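Local coordinates for protein CEP104 (Gallus gallus, PDB 5JO8) that probably binds tubulin or microtubules at centrioles through its TOG domain, an elongated array of paired helices, at residues K218-A223 with L236-G241; I38-E43 with R81-A86; E127-V132 with L170-V175; E22-S27 with A49-W54; K66-M71 with K111-Q116. All blocks are in the same frame, centred on the assembly; numbering follows the deposited sequence.

Overall arrangement
Contacts 2, 3 and 5 form one patch: contact 5 shares packing with both others through Met83, Leu68, Ile113 and Cys131, and the Arg85–Glu127 salt bridge ties contact 2 to contact 3. Their helices interleave: 77-94 of contact 2 follows 54-69 and precedes 100-121 of contact 5, and 125-142 of contact 3 comes next. Contact 4 touches contact 2 through Leu26. Contact 1 stands apart, about 43 Å from contact 2 between centres. Contacts 1 and 5 are buried, without hydrogen bonds across their segments, though contact 5 ends at a glutamine amide; contacts 2 and 3, partly buried, also lack them, contact 2 adding a phenylalanine ring. Contact 4, a surface loop-to-loop junction, is joined by hydrogen bonds.

Contact 1 of 5, residues K218-A223 with L236-G241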
# COMPACT_ATOMS: atom_id res chain seq x y z
N LYS A 218 -9.54 16.09 4.79
CA LYS A 218 -8.71 16.66 3.74
C LYS A 218 -8.74 15.76 2.50
O LYS A 218 -8.96 16.21 1.38
CB LYS A 218 -7.28 16.88 4.22
CG LYS A 218 -6.34 17.23 3.09
CD LYS A 218 -4.91 17.41 3.57
CE LYS A 218 -4.71 18.78 4.21
NZ LYS A 218 -5.13 18.85 5.64
N PHE A 219 -8.53 14.46 2.72
CA PHE A 219 -8.56 13.50 1.63
C PHE A 219 -9.91 13.45 0.92
O PHE A 219 -9.98 13.59 -0.31
CB PHE A 219 -8.19 12.10 2.14
CG PHE A 219 -8.39 11.02 1.11
CD1 PHE A 219 -7.46 10.82 0.10
CD2 PHE A 219 -9.54 10.22 1.13
CE1 PHE A 219 -7.65 9.83 -0.86
CE2 PHE A 219 -9.73 9.23 0.17
CZ PHE A 219 -8.79 9.03 -0.82
N ALA A 220 -10.98 13.27 1.69
CA ALA A 220 -12.32 13.10 1.13
C ALA A 220 -12.78 14.35 0.39
O ALA A 220 -13.37 14.25 -0.69
CB ALA A 220 -13.31 12.74 2.22
N THR A 221 -12.51 15.53 0.94
CA THR A 221 -12.96 16.74 0.28
C THR A 221 -12.15 16.96 -1.00
O THR A 221 -12.66 17.47 -2.00
CB THR A 221 -12.95 17.99 1.20
OG1 THR A 221 -11.62 18.21 1.70
CG2 THR A 221 -13.91 17.82 2.37
N GLY A 222 -10.89 16.54 -0.98
CA GLY A 222 -10.10 16.54 -2.20
C GLY A 222 -10.71 15.64 -3.25
O GLY A 222 -10.81 16.02 -4.42
N ALA A 223 -11.12 14.44 -2.84
CA ALA A 223 -11.69 13.46 -3.75
C ALA A 223 -13.03 13.92 -4.35
O ALA A 223 -13.43 13.43 -5.41
CB ALA A 223 -11.85 12.10 -3.05
N LEU A 236 -18.19 10.97 -0.75
CA LEU A 236 -19.39 11.33 -0.00
C LEU A 236 -19.71 10.32 1.10
O LEU A 236 -20.03 10.71 2.21
CB LEU A 236 -20.59 11.43 -0.95
CG LEU A 236 -20.57 12.58 -1.94
CD1 LEU A 236 -21.64 12.33 -2.98
CD2 LEU A 236 -20.80 13.90 -1.22
N ARG A 237 -19.63 9.03 0.78
CA ARG A 237 -19.88 7.99 1.78
C ARG A 237 -18.94 8.12 2.97
O ARG A 237 -19.34 7.93 4.12
CB ARG A 237 -19.75 6.60 1.17
CG ARG A 237 -20.80 6.30 0.12
CD ARG A 237 -21.07 4.80 0.02
NE ARG A 237 -19.88 4.02 -0.30
CZ ARG A 237 -19.52 3.68 -1.54
NH1 ARG A 237 -20.25 4.06 -2.57
NH2 ARG A 237 -18.42 2.96 -1.74
N ILE A 238 -17.68 8.46 2.70
CA ILE A 238 -16.70 8.62 3.75
C ILE A 238 -17.11 9.77 4.66
O ILE A 238 -17.10 9.65 5.88
CB ILE A 238 -15.30 8.82 3.14
CG1 ILE A 238 -14.76 7.51 2.57
CG2 ILE A 238 -14.32 9.39 4.17
CD1 ILE A 238 -13.57 7.69 1.65
N ILE A 239 -17.49 10.88 4.04
CA ILE A 239 -17.89 12.06 4.79
C ILE A 239 -19.16 11.79 5.61
O ILE A 239 -19.23 12.16 6.79
CB ILE A 239 -18.02 13.28 3.89
CG1 ILE A 239 -16.64 13.66 3.34
CG2 ILE A 239 -18.62 14.47 4.66
CD1 ILE A 239 -16.68 14.60 2.18
N PHE A 240 -20.15 11.15 5.00
CA PHE A 240 -21.39 10.83 5.72
C PHE A 240 -21.10 9.92 6.91
O PHE A 240 -21.68 10.09 7.98
CB PHE A 240 -22.39 10.15 4.79
CG PHE A 240 -23.07 11.08 3.83
CD1 PHE A 240 -23.53 12.32 4.25
CD2 PHE A 240 -23.27 10.72 2.51
CE1 PHE A 240 -24.18 13.18 3.36
CE2 PHE A 240 -23.91 11.57 1.62
CZ PHE A 240 -24.36 12.80 2.04
N GLY A 241 -20.20 8.97 6.72
CA GLY A 241 -19.79 8.10 7.80
C GLY A 241 -19.21 8.88 8.97
O GLY A 241 -19.57 8.65 10.13
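Ile238 meets the helix of 218-223 with both of its branches. CG2, anti to the backbone N, points its methyl at Ala220 CB, 4.0 Å away; the longer branch carries CD1 to the edge of the Phe219 ring, near its plane, where CE2 lies 4.4 Å off. Ile239, the next residue, meets the same alanine at a different angle. Its CG1 is 3.6 Å from Ala220 CB and its CD1 3.8 Å from that methyl, and CD1 then runs on to Thr221 CG2 at 4.3 Å. The small side chain of Ala220 thus sits in the angle between two isoleucines. Thr221 turns only its methyl to this interface, while its OG1 is hydrogen-bonded to Met217 O in its own helix. Beyond the pair, Phe219 continues onto Val194 and Val197 of helix 187-204, while Ile239 reaches Leu270 and Phe274 of helix 265-276. The axes of the two segments approach to 9.2 Å at 142°, roughly antiparallel, and helices 213-223 and 229-245 follow each other in sequence: a helical hairpin of the kind that builds the HEAT-like solenoid of TOG domains.

Contact 2 of 5, residues I38-E43 with R81-A86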
# COMPACT_ATOMS: atom_id res chain seq x y z
N ILE A 38 23.23 -8.62 -4.82
CA ILE A 38 24.20 -9.59 -5.33
C ILE A 38 25.15 -10.01 -4.21
O ILE A 38 25.47 -11.19 -4.05
CB ILE A 38 24.96 -9.04 -6.54
CG1 ILE A 38 24.03 -8.96 -7.75
CG2 ILE A 38 26.17 -9.90 -6.87
CD1 ILE A 38 24.52 -8.03 -8.84
N GLU A 39 25.55 -9.03 -3.40
CA GLU A 39 26.43 -9.29 -2.26
C GLU A 39 25.81 -10.26 -1.27
O GLU A 39 26.50 -11.05 -0.63
CB GLU A 39 26.76 -7.98 -1.55
CG GLU A 39 28.23 -7.65 -1.56
CD GLU A 39 28.53 -6.25 -1.06
OE1 GLU A 39 27.61 -5.41 -1.04
OE2 GLU A 39 29.69 -5.99 -0.69
N VAL A 40 24.48 -10.21 -1.15
CA VAL A 40 23.77 -11.03 -0.18
C VAL A 40 23.38 -12.39 -0.76
O VAL A 40 23.54 -13.42 -0.10
CB VAL A 40 22.52 -10.28 0.35
CG1 VAL A 40 21.65 -11.20 1.19
CG2 VAL A 40 22.93 -9.05 1.13
N PHE A 41 22.86 -12.38 -1.99
CA PHE A 41 22.28 -13.60 -2.55
C PHE A 41 23.09 -14.28 -3.65
O PHE A 41 22.79 -15.40 -4.03
CB PHE A 41 20.89 -13.30 -3.10
CG PHE A 41 19.93 -12.83 -2.07
CD1 PHE A 41 19.59 -13.65 -1.00
CD2 PHE A 41 19.35 -11.58 -2.16
CE1 PHE A 41 18.70 -13.22 -0.03
CE2 PHE A 41 18.46 -11.14 -1.20
CZ PHE A 41 18.13 -11.95 -0.14
N GLY A 42 24.09 -13.58 -4.18
CA GLY A 42 24.84 -14.11 -5.30
C GLY A 42 24.26 -13.68 -6.63
O GLY A 42 23.06 -13.39 -6.74
N GLU A 43 25.10 -13.63 -7.65
CA GLU A 43 24.68 -13.13 -8.94
C GLU A 43 23.69 -14.06 -9.64
O GLU A 43 22.80 -13.60 -10.36
CB GLU A 43 25.88 -12.83 -9.84
CG GLU A 43 25.50 -12.25 -11.20
CD GLU A 43 26.68 -11.72 -11.97
OE1 GLU A 43 27.77 -11.60 -11.39
OE2 GLU A 43 26.49 -11.41 -13.17
N ARG A 81 20.08 -7.79 8.76
CA ARG A 81 19.55 -6.53 8.23
C ARG A 81 19.85 -6.39 6.75
O ARG A 81 18.98 -6.05 5.96
CB ARG A 81 20.15 -5.32 8.94
CG ARG A 81 19.53 -4.93 10.27
CD ARG A 81 20.16 -3.63 10.80
NE ARG A 81 21.56 -3.78 11.23
CZ ARG A 81 21.94 -4.14 12.46
NH1 ARG A 81 21.03 -4.41 13.39
NH2 ARG A 81 23.23 -4.25 12.75
N ASN A 82 21.10 -6.63 6.37
CA ASN A 82 21.49 -6.52 4.96
C ASN A 82 20.68 -7.47 4.10
O ASN A 82 20.31 -7.15 2.97
CB ASN A 82 22.99 -6.78 4.79
CG ASN A 82 23.84 -5.72 5.44
OD1 ASN A 82 23.39 -4.60 5.66
ND2 ASN A 82 25.08 -6.07 5.74
N MET A 83 20.42 -8.66 4.62
CA MET A 83 19.64 -9.64 3.88
C MET A 83 18.20 -9.16 3.71
O MET A 83 17.62 -9.34 2.64
CB MET A 83 19.67 -10.98 4.59
CG MET A 83 19.05 -12.08 3.77
SD MET A 83 19.33 -13.69 4.53
CE MET A 83 21.12 -13.73 4.61
N LEU A 84 17.63 -8.58 4.76
CA LEU A 84 16.28 -8.02 4.66
C LEU A 84 16.27 -6.93 3.61
O LEU A 84 15.35 -6.87 2.79
CB LEU A 84 15.82 -7.46 6.01
CG LEU A 84 14.45 -6.75 6.01
CD1 LEU A 84 13.80 -6.87 7.37
CD2 LEU A 84 14.53 -5.27 5.60
N ARG A 85 17.24 -6.03 3.66
CA ARG A 85 17.23 -4.92 2.72
C ARG A 85 17.37 -5.42 1.29
O ARG A 85 16.69 -4.92 0.39
CB ARG A 85 18.34 -3.92 3.07
CG ARG A 85 18.26 -3.39 4.50
CD ARG A 85 17.07 -2.48 4.70
NE ARG A 85 17.03 -1.86 6.03
CZ ARG A 85 17.33 -0.59 6.28
NH1 ARG A 85 17.69 0.22 5.30
NH2 ARG A 85 17.26 -0.13 7.53
N ALA A 86 18.20 -6.42 1.07
CA ALA A 86 18.37 -6.97 -0.26
C ALA A 86 17.09 -7.67 -0.74
O ALA A 86 16.73 -7.59 -1.91
CB ALA A 86 19.56 -7.94 -0.30
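Val40 faces helix 77-94 with both methyls. CG1 lies anti to the backbone N (chi1 171°) and rests beside the backbone of Met83, 3.7 Å from Met83 CA and 3.8 Å from Met83 CG. The second methyl, CG2, drops between Asn82 and Ala86: it is 3.7 Å from Asn82 O and 3.8 Å from Ala86 CB. That Asn82 carbonyl is already taken by Ala86 N within the helix, so the valine methyl merely rests against it. Val40 CG1 also sits over the centre of one face of the Phe41 ring.

Phe41 starts off beside the contact, but its ring swings in and crosses the Met83 side chain at about a right angle. CE2 comes to 3.5 Å from Ala86 CB, and CZ is 3.8 Å from Met83 O. On the other side of CZ, CE1 approaches Met83 CG at 4.0 Å. Val64 and Leu68 of helix 54-69 also touch this ring, which therefore lies where three helices converge.

Gly42 then breaks the helix. Its N still bonds to Ile38 O, but its phi is positive (91°), and it serves as N-cap of helix 43-49, turning the chain away directly after the two residues that do the work.

No hydrogen bond or salt bridge spans the two segments. The link between them therefore rests mainly on apolar contact, with methyls and a ring lying against a helix whose Asn82 carbonyl is already bonded to Ala86 N.

Contact 3 of 5, residues E127-V132 with L170-V175; sequences ETSHCV and LQIVPV
Leu170 lays CD1 across Thr128, the two side chains meeting at a slant. That methyl is 3.7 Å from Thr128 CG2 and 3.9 Å from Ser129 N, so it lies partly on the helix backbone. Thr128 turns its methyl this way because CG2 is anti to the backbone N (chi1 -48° for OG1). Further along, Ile172 spreads its two branches over one turn of helix 125-142. CD1 comes to 3.9 Å from Ser129 CA, while CG2 meets Val132 CG1 at 3.7 Å, again obliquely; the approach to the serine hydroxyl is doubtful, since Ser129 adopts two conformations. Val132 CG1 is shared: it also touches Val173 CG2 at 4.1 Å, and these two valines stand at about a right angle to each other. No hydrogen bond joins the segments. Behind the contact, Thr128 leans on Ile114 and Val118 of helix 100-121, and Cys131 on Ile113 and Ile114. Val173 also reaches Leu136, further along helix 125-142, and Pro174 presses on Phe211. The turn leading into helix 173-177, together with Val173, is thereby laid against one side of helix 125-142, with helix 100-121 packed on that helix as well.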
# COMPACT_ATOMS: atom_id res chain seq x y z
N GLU A 127 12.99 -1.63 10.89
CA GLU A 127 13.08 -2.51 9.73
C GLU A 127 11.70 -2.78 9.16
O GLU A 127 11.52 -2.78 7.94
CB GLU A 127 13.80 -3.81 10.08
CG GLU A 127 15.24 -3.56 10.50
CD GLU A 127 16.06 -2.88 9.42
OE1 GLU A 127 15.85 -3.18 8.22
OE2 GLU A 127 16.91 -2.03 9.75
N THR A 128 10.72 -2.99 10.04
CA THR A 128 9.33 -3.17 9.58
C THR A 128 8.90 -1.96 8.78
O THR A 128 8.27 -2.09 7.72
CB THR A 128 8.39 -3.31 10.77
OG1 THR A 128 8.94 -4.26 11.69
CG2 THR A 128 7.00 -3.78 10.31
N SER A 129 9.21 -0.78 9.29
CA SER A 129 8.87 0.47 8.63
C SER A 129 9.48 0.55 7.24
O SER A 129 8.81 0.90 6.27
CB SER A 129 9.33 1.66 9.46
OG SER A 129 9.14 2.87 8.75
N HIS A 130 10.76 0.21 7.14
CA HIS A 130 11.45 0.16 5.85
C HIS A 130 10.70 -0.76 4.87
O HIS A 130 10.49 -0.40 3.71
CB HIS A 130 12.88 -0.33 6.04
CG HIS A 130 13.63 -0.53 4.76
ND1 HIS A 130 14.34 0.47 4.14
CD2 HIS A 130 13.77 -1.63 3.98
CE1 HIS A 130 14.89 0.00 3.04
NE2 HIS A 130 14.56 -1.28 2.92
N CYS A 131 10.29 -1.94 5.34
CA CYS A 131 9.59 -2.89 4.46
C CYS A 131 8.32 -2.29 3.89
O CYS A 131 8.03 -2.43 2.69
CB CYS A 131 9.21 -4.17 5.20
SG CYS A 131 10.64 -5.16 5.73
N VAL A 132 7.54 -1.66 4.75
CA VAL A 132 6.27 -1.06 4.34
C VAL A 132 6.52 0.14 3.42
O VAL A 132 5.91 0.24 2.35
CB VAL A 132 5.38 -0.67 5.53
CG1 VAL A 132 4.09 -0.01 5.05
CG2 VAL A 132 5.06 -1.89 6.38
N LEU A 170 2.54 1.08 13.63
CA LEU A 170 3.37 2.04 12.90
C LEU A 170 2.57 3.20 12.32
O LEU A 170 3.13 4.26 12.00
CB LEU A 170 4.13 1.35 11.77
CG LEU A 170 5.09 0.24 12.18
CD1 LEU A 170 5.70 -0.37 10.92
CD2 LEU A 170 6.16 0.80 13.11
N GLN A 171 1.27 2.99 12.13
CA GLN A 171 0.38 4.02 11.60
C GLN A 171 0.86 4.60 10.27
O GLN A 171 0.76 5.80 10.02
CB GLN A 171 0.17 5.12 12.64
CG GLN A 171 -0.39 4.59 13.94
CD GLN A 171 -0.34 5.60 15.07
OE1 GLN A 171 0.57 6.43 15.13
NE2 GLN A 171 -1.31 5.54 15.96
N ILE A 172 1.39 3.72 9.41
CA ILE A 172 1.99 4.12 8.15
C ILE A 172 0.95 4.05 7.05
O ILE A 172 0.79 4.97 6.27
CB ILE A 172 3.20 3.22 7.78
CG1 ILE A 172 4.40 3.50 8.69
CG2 ILE A 172 3.60 3.39 6.31
CD1 ILE A 172 5.55 2.52 8.50
N VAL A 173 0.26 2.92 7.00
CA VAL A 173 -0.64 2.67 5.88
C VAL A 173 -1.75 3.72 5.76
O VAL A 173 -1.95 4.26 4.68
CB VAL A 173 -1.14 1.22 5.85
CG1 VAL A 173 -2.06 1.02 4.66
CG2 VAL A 173 0.04 0.26 5.77
N PRO A 174 -2.45 4.03 6.88
CA PRO A 174 -3.52 5.03 6.74
C PRO A 174 -3.05 6.39 6.25
O PRO A 174 -3.71 7.03 5.43
CB PRO A 174 -4.07 5.13 8.16
CG PRO A 174 -3.88 3.76 8.70
CD PRO A 174 -2.52 3.35 8.18
N VAL A 175 -1.90 6.83 6.74
CA VAL A 175 -1.35 8.11 6.35
C VAL A 175 -1.02 8.15 4.86
O VAL A 175 -1.31 9.13 4.17
CB VAL A 175 -0.12 8.47 7.21
CG1 VAL A 175 0.45 9.81 6.78
CG2 VAL A 175 -0.53 8.50 8.67

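Contact 4 of 5, residues E22-S27 with A49-W54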
# COMPACT_ATOMS: atom_id res chain seq x y z
N GLU A 22 20.87 -21.59 -17.44
CA GLU A 22 21.12 -20.35 -16.72
C GLU A 22 20.22 -19.22 -17.19
O GLU A 22 19.86 -19.14 -18.36
CB GLU A 22 22.57 -19.90 -16.89
CG GLU A 22 23.59 -20.74 -16.16
CD GLU A 22 24.97 -20.10 -16.17
OE1 GLU A 22 25.07 -18.85 -16.27
OE2 GLU A 22 25.97 -20.85 -16.08
N PRO A 23 19.87 -18.30 -16.28
CA PRO A 23 19.20 -17.06 -16.69
C PRO A 23 20.16 -16.20 -17.50
O PRO A 23 21.37 -16.39 -17.40
CB PRO A 23 18.85 -16.39 -15.36
CG PRO A 23 19.83 -16.94 -14.38
CD PRO A 23 20.12 -18.35 -14.83
N GLU A 24 19.63 -15.27 -18.29
CA GLU A 24 20.48 -14.42 -19.12
C GLU A 24 21.32 -13.49 -18.24
O GLU A 24 20.96 -13.21 -17.10
CB GLU A 24 19.64 -13.61 -20.11
CG GLU A 24 18.69 -12.64 -19.47
CD GLU A 24 17.32 -13.24 -19.22
OE1 GLU A 24 16.33 -12.49 -19.29
OE2 GLU A 24 17.23 -14.46 -18.94
N PRO A 25 22.47 -13.03 -18.77
CA PRO A 25 23.34 -12.17 -17.98
C PRO A 25 22.68 -10.85 -17.61
O PRO A 25 21.83 -10.36 -18.36
CB PRO A 25 24.54 -11.93 -18.91
CG PRO A 25 24.00 -12.15 -20.28
CD PRO A 25 23.01 -13.27 -20.12
N LEU A 26 23.04 -10.32 -16.46
CA LEU A 26 22.57 -9.02 -16.00
C LEU A 26 23.17 -7.90 -16.85
O LEU A 26 24.37 -7.90 -17.13
CB LEU A 26 22.94 -8.79 -14.54
CG LEU A 26 22.19 -9.61 -13.48
CD1 LEU A 26 22.80 -9.41 -12.10
CD2 LEU A 26 20.72 -9.23 -13.47
N SER A 27 22.33 -6.96 -17.27
CA SER A 27 22.80 -5.77 -17.97
C SER A 27 23.76 -5.01 -17.06
O SER A 27 23.79 -5.22 -15.85
CB SER A 27 21.63 -4.85 -18.32
OG SER A 27 21.24 -4.08 -17.20
N ALA A 49 16.06 -13.32 -10.79
CA ALA A 49 15.06 -12.29 -10.48
C ALA A 49 14.87 -11.28 -11.62
O ALA A 49 13.77 -10.73 -11.80
CB ALA A 49 15.42 -11.57 -9.18
N TYR A 50 15.93 -11.03 -12.38
CA TYR A 50 15.87 -10.06 -13.48
C TYR A 50 15.56 -10.73 -14.82
O TYR A 50 15.48 -10.04 -15.84
CB TYR A 50 17.20 -9.31 -13.61
CG TYR A 50 17.38 -8.12 -12.68
CD1 TYR A 50 17.54 -8.29 -11.32
CD2 TYR A 50 17.43 -6.83 -13.19
CE1 TYR A 50 17.71 -7.21 -10.48
CE2 TYR A 50 17.60 -5.74 -12.35
CZ TYR A 50 17.74 -5.94 -11.00
OH TYR A 50 17.92 -4.86 -10.15
N SER A 51 15.37 -12.04 -14.82
CA SER A 51 15.21 -12.80 -16.06
C SER A 51 13.94 -12.43 -16.83
O SER A 51 12.92 -12.06 -16.24
CB SER A 51 15.21 -14.30 -15.78
OG SER A 51 14.87 -15.05 -16.94
N LYS A 52 14.01 -12.53 -18.15
CA LYS A 52 12.83 -12.34 -18.98
C LYS A 52 11.90 -13.55 -18.88
O LYS A 52 10.74 -13.50 -19.29
CB LYS A 52 13.22 -12.05 -20.43
CG LYS A 52 13.88 -10.69 -20.63
CD LYS A 52 12.95 -9.56 -20.19
CE LYS A 52 13.66 -8.21 -20.21
NZ LYS A 52 14.80 -8.17 -19.25
N SER A 53 12.42 -14.64 -18.32
CA SER A 53 11.63 -15.84 -18.09
C SER A 53 10.91 -15.76 -16.74
O SER A 53 11.54 -15.68 -15.69
CB SER A 53 12.54 -17.07 -18.13
OG SER A 53 11.91 -18.18 -17.53
N TRP A 54 9.58 -15.80 -16.77
CA TRP A 54 8.81 -15.64 -15.54
C TRP A 54 9.08 -16.73 -14.49
O TRP A 54 9.00 -16.46 -13.29
CB TRP A 54 7.31 -15.52 -15.83
CG TRP A 54 6.66 -16.79 -16.32
CD1 TRP A 54 6.34 -17.09 -17.62
CD2 TRP A 54 6.24 -17.90 -15.53
NE1 TRP A 54 5.75 -18.33 -17.68
CE2 TRP A 54 5.68 -18.85 -16.41
CE3 TRP A 54 6.28 -18.20 -14.16
CZ2 TRP A 54 5.17 -20.07 -15.97
CZ3 TRP A 54 5.78 -19.41 -13.73
CH2 TRP A 54 5.23 -20.33 -14.63
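Glu24 grips the turn at Ser51 and Lys52 with both carboxylate oxygens. OE1 accepts from Lys52 N at 2.6 Å in a fairly straight bond (158° at the hydrogen), and OE2 accepts from Ser51 OG at 3.1 Å. Both donors arrive on the syn side of the oxygen they use, tilted out of the carboxylate plane by 20° and 30° respectively. To get there Glu24 places CG between its backbone N and carbonyl carbon and bends again at CB–CG, bringing the acid back over the turn. The ammonium of Lys52 stays too far for a salt bridge, with NZ 4.6 Å from Glu24 OE1, although its charge would probably still steady the carboxylate.

Flanking this polar grip is an apolar pair: Leu26 CD2 sits 3.5 Å from Tyr50 CB, the two side chains crossing at about a right angle. Pro23 CB makes a looser carbon contact, 4.2 Å from Ser51 CB.

The next shell fixes these partners. Ser51 OG, having donated to Glu24, accepts from Ser53 N at 2.8 Å, which holds its rotation. Tyr50 is anchored through its hydroxyl to Glu33 and makes a cation-pi contact with Arg93, while Ser51 O accepts a hydrogen bond from Arg57 NH1. Leu26 is backed by Val46 and Ser47 of helix 43-49.

Ser51 and Ser53 form an ST turn, and Ser53 is the N-cap residue of helix 54-69; the first modelled segment of the chain is fastened to the ST turn that precedes this helix by the two hydrogen bonds of the Glu24 carboxylate.

Contact 5 of 5, residues K66-M71 with K111-Q116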
# COMPACT_ATOMS: atom_id res chain seq x y z
N LYS A 66 13.12 -18.97 0.94
CA LYS A 66 13.79 -20.07 1.62
C LYS A 66 15.07 -19.64 2.36
O LYS A 66 15.29 -20.04 3.51
CB LYS A 66 14.12 -21.18 0.62
CG LYS A 66 14.83 -22.36 1.25
CD LYS A 66 14.91 -23.51 0.27
CE LYS A 66 15.73 -24.66 0.82
NZ LYS A 66 15.08 -25.29 1.99
N LYS A 67 15.90 -18.83 1.71
CA LYS A 67 17.17 -18.40 2.32
C LYS A 67 16.91 -17.61 3.61
O LYS A 67 17.55 -17.85 4.64
CB LYS A 67 17.99 -17.58 1.33
CG LYS A 67 19.36 -17.12 1.86
CD LYS A 67 20.31 -18.29 2.02
CE LYS A 67 21.66 -17.84 2.56
NZ LYS A 67 22.31 -16.85 1.66
N LEU A 68 15.97 -16.67 3.57
CA LEU A 68 15.65 -15.91 4.78
C LEU A 68 15.02 -16.76 5.87
O LEU A 68 15.39 -16.62 7.04
CB LEU A 68 14.76 -14.71 4.45
CG LEU A 68 15.51 -13.43 4.08
CD1 LEU A 68 16.17 -13.56 2.72
CD2 LEU A 68 14.56 -12.22 4.10
N MET A 69 14.08 -17.65 5.51
CA MET A 69 13.40 -18.50 6.49
C MET A 69 14.38 -19.42 7.22
O MET A 69 14.18 -19.75 8.39
CB MET A 69 12.30 -19.35 5.83
CG MET A 69 11.01 -18.58 5.54
SD MET A 69 10.18 -18.05 7.05
CE MET A 69 9.66 -19.64 7.71
N GLU A 70 15.45 -19.81 6.55
CA GLU A 70 16.38 -20.77 7.12
C GLU A 70 17.58 -20.14 7.83
O GLU A 70 18.45 -20.85 8.34
CB GLU A 70 16.81 -21.79 6.06
CG GLU A 70 15.64 -22.66 5.62
CD GLU A 70 16.00 -23.69 4.56
OE1 GLU A 70 17.13 -23.65 4.03
OE2 GLU A 70 15.12 -24.53 4.25
N MET A 71 17.63 -18.81 7.88
CA MET A 71 18.70 -18.13 8.62
C MET A 71 18.60 -18.43 10.11
O MET A 71 17.56 -18.22 10.73
CB MET A 71 18.65 -16.62 8.40
CG MET A 71 18.86 -16.18 6.98
SD MET A 71 20.42 -16.74 6.29
CE MET A 71 21.58 -16.06 7.47
N LYS A 111 5.23 -10.57 3.05
CA LYS A 111 4.48 -10.90 4.25
C LYS A 111 5.34 -11.67 5.25
O LYS A 111 5.28 -11.43 6.46
CB LYS A 111 3.21 -11.68 3.90
CG LYS A 111 2.37 -12.01 5.11
CD LYS A 111 1.05 -12.70 4.76
CE LYS A 111 0.34 -13.08 6.04
NZ LYS A 111 -0.88 -13.89 5.78
N MET A 112 6.13 -12.62 4.75
CA MET A 112 7.03 -13.38 5.60
C MET A 112 8.07 -12.48 6.28
O MET A 112 8.38 -12.66 7.46
CB MET A 112 7.73 -14.46 4.77
CG MET A 112 8.74 -15.31 5.55
SD MET A 112 10.37 -14.59 5.81
CE MET A 112 11.04 -14.62 4.15
N ILE A 113 8.63 -11.53 5.54
CA ILE A 113 9.67 -10.68 6.13
C ILE A 113 9.08 -9.89 7.29
O ILE A 113 9.67 -9.82 8.37
CB ILE A 113 10.28 -9.75 5.08
CG1 ILE A 113 11.13 -10.56 4.10
CG2 ILE A 113 11.18 -8.71 5.74
CD1 ILE A 113 11.45 -9.83 2.83
N ILE A 114 7.91 -9.31 7.06
CA ILE A 114 7.27 -8.47 8.06
C ILE A 114 6.74 -9.25 9.27
O ILE A 114 6.93 -8.87 10.42
CB ILE A 114 6.16 -7.63 7.41
CG1 ILE A 114 6.77 -6.57 6.50
CG2 ILE A 114 5.26 -6.99 8.46
CD1 ILE A 114 5.72 -5.90 5.59
N THR A 115 6.06 -10.36 9.01
CA THR A 115 5.33 -11.05 10.06
C THR A 115 6.13 -12.16 10.74
O THR A 115 5.78 -12.61 11.84
CB THR A 115 3.99 -11.63 9.55
OG1 THR A 115 4.25 -12.71 8.64
CG2 THR A 115 3.15 -10.54 8.86
N GLN A 116 7.23 -12.58 10.12
CA GLN A 116 8.00 -13.69 10.68
C GLN A 116 9.46 -13.34 10.93
O GLN A 116 9.95 -13.54 12.04
CB GLN A 116 7.93 -14.91 9.76
CG GLN A 116 6.54 -15.48 9.62
CD GLN A 116 6.52 -16.76 8.79
OE1 GLN A 116 7.10 -17.77 9.17
NE2 GLN A 116 5.87 -16.70 7.64
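Met69 overlaps Met112, the two thioether chains sliding past each other in opposite directions. Met69 SD is 3.4 Å from Met112 CG, and the sulfurs themselves, Met69 SD and Met112 SD, are 3.7 Å apart. Met69 then carries its CE on to Gln116 OE1 at 3.5 Å, a methyl lying beside an amide oxygen at the solvent-exposed Gln116. Met112 leaves the helix with CG anti to its backbone N (chi1 178°), then folds at its next two torsions, which brings CE back to Leu68 CB at 3.7 Å. Deeper in, Leu68 CD2 rests on Ile113 CG1 at 3.8 Å. Tyr117 lies against both Leu68 and Met112, and Met83 of helix 77-94 also touches Leu68. On helix 100-121 the Lys111 carbonyl serves two donors, Thr115 N and Thr115 OG1, which come from opposite faces of its plane; the hydroxyl bond is 2.7 Å long. Thr115 lies within a wider pi-type turn at 113-116. Across the interface itself there is no hydrogen bond. Thioether chains and the Leu68–Ile113 pair fill the interface between helices 54-69 and 100-121, so cohesion there probably rests mainly on dispersion and on the burial of apolar surface.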